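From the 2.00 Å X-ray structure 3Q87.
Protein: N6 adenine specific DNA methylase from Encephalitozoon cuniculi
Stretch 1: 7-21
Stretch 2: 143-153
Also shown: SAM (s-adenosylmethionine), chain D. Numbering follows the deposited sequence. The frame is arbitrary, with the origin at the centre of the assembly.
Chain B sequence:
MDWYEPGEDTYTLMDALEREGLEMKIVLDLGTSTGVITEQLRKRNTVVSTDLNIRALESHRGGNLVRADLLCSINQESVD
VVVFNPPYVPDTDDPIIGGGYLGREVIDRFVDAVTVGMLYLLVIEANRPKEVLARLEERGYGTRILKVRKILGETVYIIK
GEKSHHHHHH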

# COMPACT_ATOMS: atom_id res chain seq x y z
N GLY B 7 16.63 -9.48 6.98
CA GLY B 7 17.25 -10.73 7.39
C GLY B 7 17.21 -11.73 6.26
O GLY B 7 16.80 -11.39 5.14
N GLU B 8 17.64 -12.96 6.52
CA GLU B 8 17.64 -14.01 5.49
C GLU B 8 16.22 -14.27 5.01
O GLU B 8 16.01 -14.57 3.83
CB GLU B 8 18.29 -15.30 6.01
CG GLU B 8 19.81 -15.21 6.13
CD GLU B 8 20.45 -16.49 6.68
OE1 GLU B 8 20.01 -17.60 6.31
OE2 GLU B 8 21.41 -16.38 7.46
N ASP B 9 15.25 -14.15 5.91
CA ASP B 9 13.86 -14.30 5.51
C ASP B 9 13.48 -13.26 4.45
O ASP B 9 12.94 -13.62 3.41
CB ASP B 9 12.90 -14.26 6.72
CG ASP B 9 13.03 -12.99 7.57
OD1 ASP B 9 14.08 -12.32 7.57
OD2 ASP B 9 12.06 -12.68 8.28
N THR B 10 13.78 -11.99 4.70
CA THR B 10 13.44 -10.97 3.71
C THR B 10 14.14 -11.26 2.38
O THR B 10 13.53 -11.17 1.33
CB THR B 10 13.73 -9.51 4.18
OG1 THR B 10 14.79 -8.95 3.41
CG2 THR B 10 14.08 -9.45 5.64
N TYR B 11 15.41 -11.64 2.42
CA TYR B 11 16.12 -11.89 1.17
C TYR B 11 15.62 -13.10 0.36
O TYR B 11 15.75 -13.12 -0.86
CB TYR B 11 17.64 -11.96 1.42
CG TYR B 11 18.18 -10.63 1.86
CD1 TYR B 11 18.02 -9.50 1.06
CD2 TYR B 11 18.82 -10.48 3.08
CE1 TYR B 11 18.51 -8.26 1.46
CE2 TYR B 11 19.30 -9.24 3.49
CZ TYR B 11 19.15 -8.14 2.67
OH TYR B 11 19.63 -6.91 3.05
N THR B 12 15.02 -14.08 1.02
CA THR B 12 14.41 -15.17 0.25
C THR B 12 13.12 -14.69 -0.45
O THR B 12 12.84 -15.10 -1.57
CB THR B 12 14.14 -16.44 1.11
OG1 THR B 12 12.85 -16.33 1.73
CG2 THR B 12 15.19 -16.62 2.17
N LEU B 13 12.35 -13.83 0.21
CA LEU B 13 11.20 -13.22 -0.45
C LEU B 13 11.69 -12.39 -1.64
O LEU B 13 11.19 -12.53 -2.76
CB LEU B 13 10.36 -12.38 0.54
CG LEU B 13 9.11 -11.66 0.01
CD1 LEU B 13 8.23 -12.58 -0.81
CD2 LEU B 13 8.28 -11.01 1.16
N MET B 14 12.69 -11.55 -1.41
CA MET B 14 13.23 -10.72 -2.48
C MET B 14 13.74 -11.55 -3.66
O MET B 14 13.52 -11.20 -4.82
CB MET B 14 14.33 -9.81 -1.95
CG MET B 14 13.80 -8.77 -0.97
SD MET B 14 15.06 -7.65 -0.30
CE MET B 14 15.45 -6.63 -1.73
N ASP B 15 14.44 -12.64 -3.36
CA ASP B 15 14.97 -13.51 -4.41
C ASP B 15 13.83 -14.09 -5.25
O ASP B 15 13.90 -14.09 -6.48
CB ASP B 15 15.83 -14.64 -3.84
CG ASP B 15 17.23 -14.19 -3.43
OD1 ASP B 15 17.61 -13.03 -3.74
OD2 ASP B 15 17.95 -14.99 -2.81
N ALA B 16 12.77 -14.56 -4.60
CA ALA B 16 11.64 -15.09 -5.34
C ALA B 16 10.93 -14.04 -6.20
O ALA B 16 10.53 -14.32 -7.34
CB ALA B 16 10.66 -15.79 -4.42
N LEU B 17 10.77 -12.83 -5.67
CA LEU B 17 10.15 -11.72 -6.40
C LEU B 17 10.98 -11.39 -7.63
O LEU B 17 10.45 -11.08 -8.70
CB LEU B 17 10.03 -10.48 -5.52
CG LEU B 17 9.01 -10.56 -4.37
CD1 LEU B 17 9.17 -9.39 -3.42
CD2 LEU B 17 7.59 -10.63 -4.90
N GLU B 18 12.29 -11.46 -7.46
CA GLU B 18 13.19 -11.14 -8.55
C GLU B 18 12.99 -12.09 -9.73
O GLU B 18 12.98 -11.66 -10.89
CB GLU B 18 14.64 -11.16 -8.06
CG GLU B 18 15.62 -10.58 -9.06
CD GLU B 18 15.28 -9.15 -9.42
OE1 GLU B 18 14.67 -8.44 -8.58
OE2 GLU B 18 15.64 -8.73 -10.54
N ARG B 19 12.81 -13.37 -9.44
CA ARG B 19 12.70 -14.38 -10.48
C ARG B 19 11.37 -14.27 -11.20
O ARG B 19 11.28 -14.58 -12.39
CB ARG B 19 12.90 -15.79 -9.92
CG ARG B 19 14.21 -15.94 -9.17
CD ARG B 19 14.50 -17.39 -8.79
NE ARG B 19 14.98 -17.50 -7.42
CZ ARG B 19 14.26 -18.00 -6.41
NH1 ARG B 19 13.03 -18.46 -6.63
NH2 ARG B 19 14.78 -18.05 -5.19
N GLU B 20 10.34 -13.83 -10.48
CA GLU B 20 9.02 -13.61 -11.05
C GLU B 20 9.03 -12.46 -12.05
O GLU B 20 8.24 -12.44 -12.99
CB GLU B 20 8.01 -13.29 -9.94
CG GLU B 20 7.66 -14.46 -9.06
CD GLU B 20 6.80 -15.47 -9.77
OE1 GLU B 20 5.59 -15.53 -9.47
OE2 GLU B 20 7.33 -16.19 -10.65
N GLY B 21 9.91 -11.48 -11.84
CA GLY B 21 9.96 -10.33 -12.72
C GLY B 21 8.70 -9.46 -12.74
O GLY B 21 8.26 -9.02 -13.80
N THR B 143 -3.00 -21.46 -5.29
CA THR B 143 -1.73 -21.24 -4.61
C THR B 143 -0.62 -22.14 -5.11
O THR B 143 -0.88 -23.19 -5.68
CB THR B 143 -1.86 -21.50 -3.09
OG1 THR B 143 -1.97 -22.91 -2.85
CG2 THR B 143 -3.08 -20.79 -2.54
N ARG B 144 0.62 -21.72 -4.89
CA ARG B 144 1.75 -22.64 -4.97
C ARG B 144 2.89 -22.11 -4.13
O ARG B 144 3.02 -20.90 -3.92
CB ARG B 144 2.19 -22.88 -6.41
CG ARG B 144 2.76 -21.68 -7.14
CD ARG B 144 3.05 -22.05 -8.58
NE ARG B 144 3.73 -21.00 -9.32
CZ ARG B 144 5.05 -20.98 -9.54
NH1 ARG B 144 5.82 -21.95 -9.07
NH2 ARG B 144 5.58 -19.98 -10.24
N ILE B 145 3.70 -23.04 -3.62
CA ILE B 145 4.88 -22.68 -2.84
C ILE B 145 6.02 -22.33 -3.79
O ILE B 145 6.67 -23.22 -4.33
CB ILE B 145 5.29 -23.83 -1.92
CG1 ILE B 145 4.20 -24.07 -0.88
CG2 ILE B 145 6.62 -23.52 -1.24
CD1 ILE B 145 4.55 -25.13 0.15
N LEU B 146 6.25 -21.04 -3.98
CA LEU B 146 7.26 -20.57 -4.92
C LEU B 146 8.66 -21.03 -4.56
O LEU B 146 9.46 -21.37 -5.42
CB LEU B 146 7.23 -19.04 -5.02
CG LEU B 146 6.63 -18.43 -6.28
CD1 LEU B 146 7.08 -16.98 -6.42
CD2 LEU B 146 7.06 -19.22 -7.48
N LYS B 147 8.97 -21.01 -3.27
CA LYS B 147 10.32 -21.32 -2.83
C LYS B 147 10.36 -21.78 -1.40
O LYS B 147 9.62 -21.29 -0.55
CB LYS B 147 11.24 -20.10 -3.01
CG LYS B 147 12.58 -20.28 -2.32
CD LYS B 147 13.71 -19.72 -3.15
CE LYS B 147 15.01 -20.49 -2.88
NZ LYS B 147 16.06 -20.27 -3.92
N VAL B 148 11.22 -22.76 -1.14
CA VAL B 148 11.48 -23.22 0.21
C VAL B 148 12.97 -23.03 0.48
O VAL B 148 13.78 -23.26 -0.41
CB VAL B 148 11.12 -24.70 0.39
CG1 VAL B 148 11.21 -25.08 1.86
CG2 VAL B 148 9.72 -24.96 -0.13
N ARG B 149 13.31 -22.59 1.68
CA ARG B 149 14.70 -22.31 1.99
C ARG B 149 14.92 -22.37 3.49
O ARG B 149 14.21 -21.73 4.27
CB ARG B 149 15.11 -20.94 1.43
CG ARG B 149 16.59 -20.63 1.55
CD ARG B 149 16.91 -19.22 1.09
NE ARG B 149 16.82 -19.08 -0.37
CZ ARG B 149 17.08 -17.95 -1.03
NH1 ARG B 149 17.44 -16.86 -0.38
NH2 ARG B 149 16.98 -17.92 -2.35
N LYS B 150 15.90 -23.17 3.90
CA LYS B 150 16.30 -23.23 5.30
C LYS B 150 17.23 -22.06 5.56
O LYS B 150 18.16 -21.82 4.78
CB LYS B 150 17.03 -24.55 5.61
CG LYS B 150 17.56 -24.66 7.04
CD LYS B 150 16.50 -25.21 7.99
CE LYS B 150 16.71 -24.73 9.43
NZ LYS B 150 15.53 -25.05 10.29
N ILE B 151 16.98 -21.33 6.63
CA ILE B 151 17.84 -20.21 7.02
C ILE B 151 18.21 -20.43 8.48
O ILE B 151 17.79 -21.42 9.07
CB ILE B 151 17.12 -18.85 6.85
CG1 ILE B 151 16.03 -18.68 7.91
CG2 ILE B 151 16.50 -18.74 5.46
CD1 ILE B 151 15.27 -17.37 7.81
N LEU B 152 19.01 -19.52 9.04
CA LEU B 152 19.35 -19.58 10.47
C LEU B 152 18.11 -19.54 11.35
O LEU B 152 17.49 -18.48 11.50
CB LEU B 152 20.25 -18.41 10.85
CG LEU B 152 21.68 -18.49 10.33
CD1 LEU B 152 22.36 -17.16 10.54
CD2 LEU B 152 22.43 -19.62 11.03
N GLY B 153 17.75 -20.67 11.94
CA GLY B 153 16.62 -20.68 12.85
C GLY B 153 15.44 -21.49 12.40
O GLY B 153 14.89 -22.26 13.18
N SAM D . 9.19 -6.15 4.91
CA SAM D . 10.20 -6.23 5.97
C SAM D . 11.24 -7.30 5.60
O SAM D . 12.38 -7.30 6.07
OXT SAM D . 10.95 -8.21 4.82
CB SAM D . 9.63 -6.41 7.40
CG SAM D . 8.95 -7.72 7.85
SD SAM D . 8.53 -7.92 9.64
CE SAM D . 8.70 -9.70 9.89
C5' SAM D . 6.73 -7.75 9.67
C4' SAM D . 6.37 -6.29 9.50
O4' SAM D . 4.96 -6.13 9.58
C3' SAM D . 6.98 -5.40 10.57
O3' SAM D . 7.57 -4.28 9.94
C2' SAM D . 5.80 -4.95 11.41
O2' SAM D . 5.92 -3.64 11.93
C1' SAM D . 4.68 -5.02 10.40
N9 SAM D . 3.37 -5.26 10.99
C8 SAM D . 3.04 -5.96 12.13
N7 SAM D . 1.70 -5.92 12.26
C5 SAM D . 1.18 -5.23 11.20
C6 SAM D . -0.10 -4.89 10.81
N6 SAM D . -1.14 -5.28 11.55
N1 SAM D . -0.31 -4.16 9.66
C2 SAM D . 0.75 -3.75 8.87
N3 SAM D . 2.03 -4.09 9.26
C4 SAM D . 2.23 -4.80 10.40

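Three basic side chains crowd together where the helix of residues 8-20 packs on the strand of residues 143-150. Lys147 NZ lies 2.9 Å from Arg19 NH2 and 3.0 Å from Arg149 NH2, and Arg19 NH2 is 3.6 Å from Arg149 NH2. All of these nitrogens are donors, so their proximity brings no hydrogen bond and should be electrostatically costly; the modelled position of the Arg19 guanidinium, which also crowds the Lys147 side chain, warrants caution.

Part of this positive charge is answered by Asp15. Its OD2 forms a salt bridge with Arg149, accepting hydrogen bonds from both NH1 and NH2 at 3.1 Å. The carboxylate oxygen lies near the guanidinium plane, at its edge, where the N-H groups can be directed toward it. Thr12 CA sits over one face of the same guanidinium, while Asp15 OD2 meets its edge. Within the helix, Thr12 OG1 donates a hydrogen bond to Asp9 O at 3.2 Å, which uses its proton; no hydrogen bond joins it to the strand.

The two elements run at 132° to one another, with their axes 8.9 Å apart at closest approach. Lys147, Arg149 and Ile151 all direct their CA-to-CB bonds toward the helix, whereas Val148 and Lys150 point away, the alternation expected of an extended chain. Near the helix start, Ile151 CD1 approaches Asp9 N at 3.7 Å, and Leu152 N donates a weak hydrogen bond to Glu8 OE1 at 3.5 Å. Toward the other end, Leu146 CD1 packs 4.3 Å from Ala16 CB and 3.7 Å from Glu20 CD. The small Ala16 side chain thus meets an apolar partner, while the opposite charges of Glu20 OE2 and Arg144 NH2, 4.2 Å apart, remain beyond salt-bridge range.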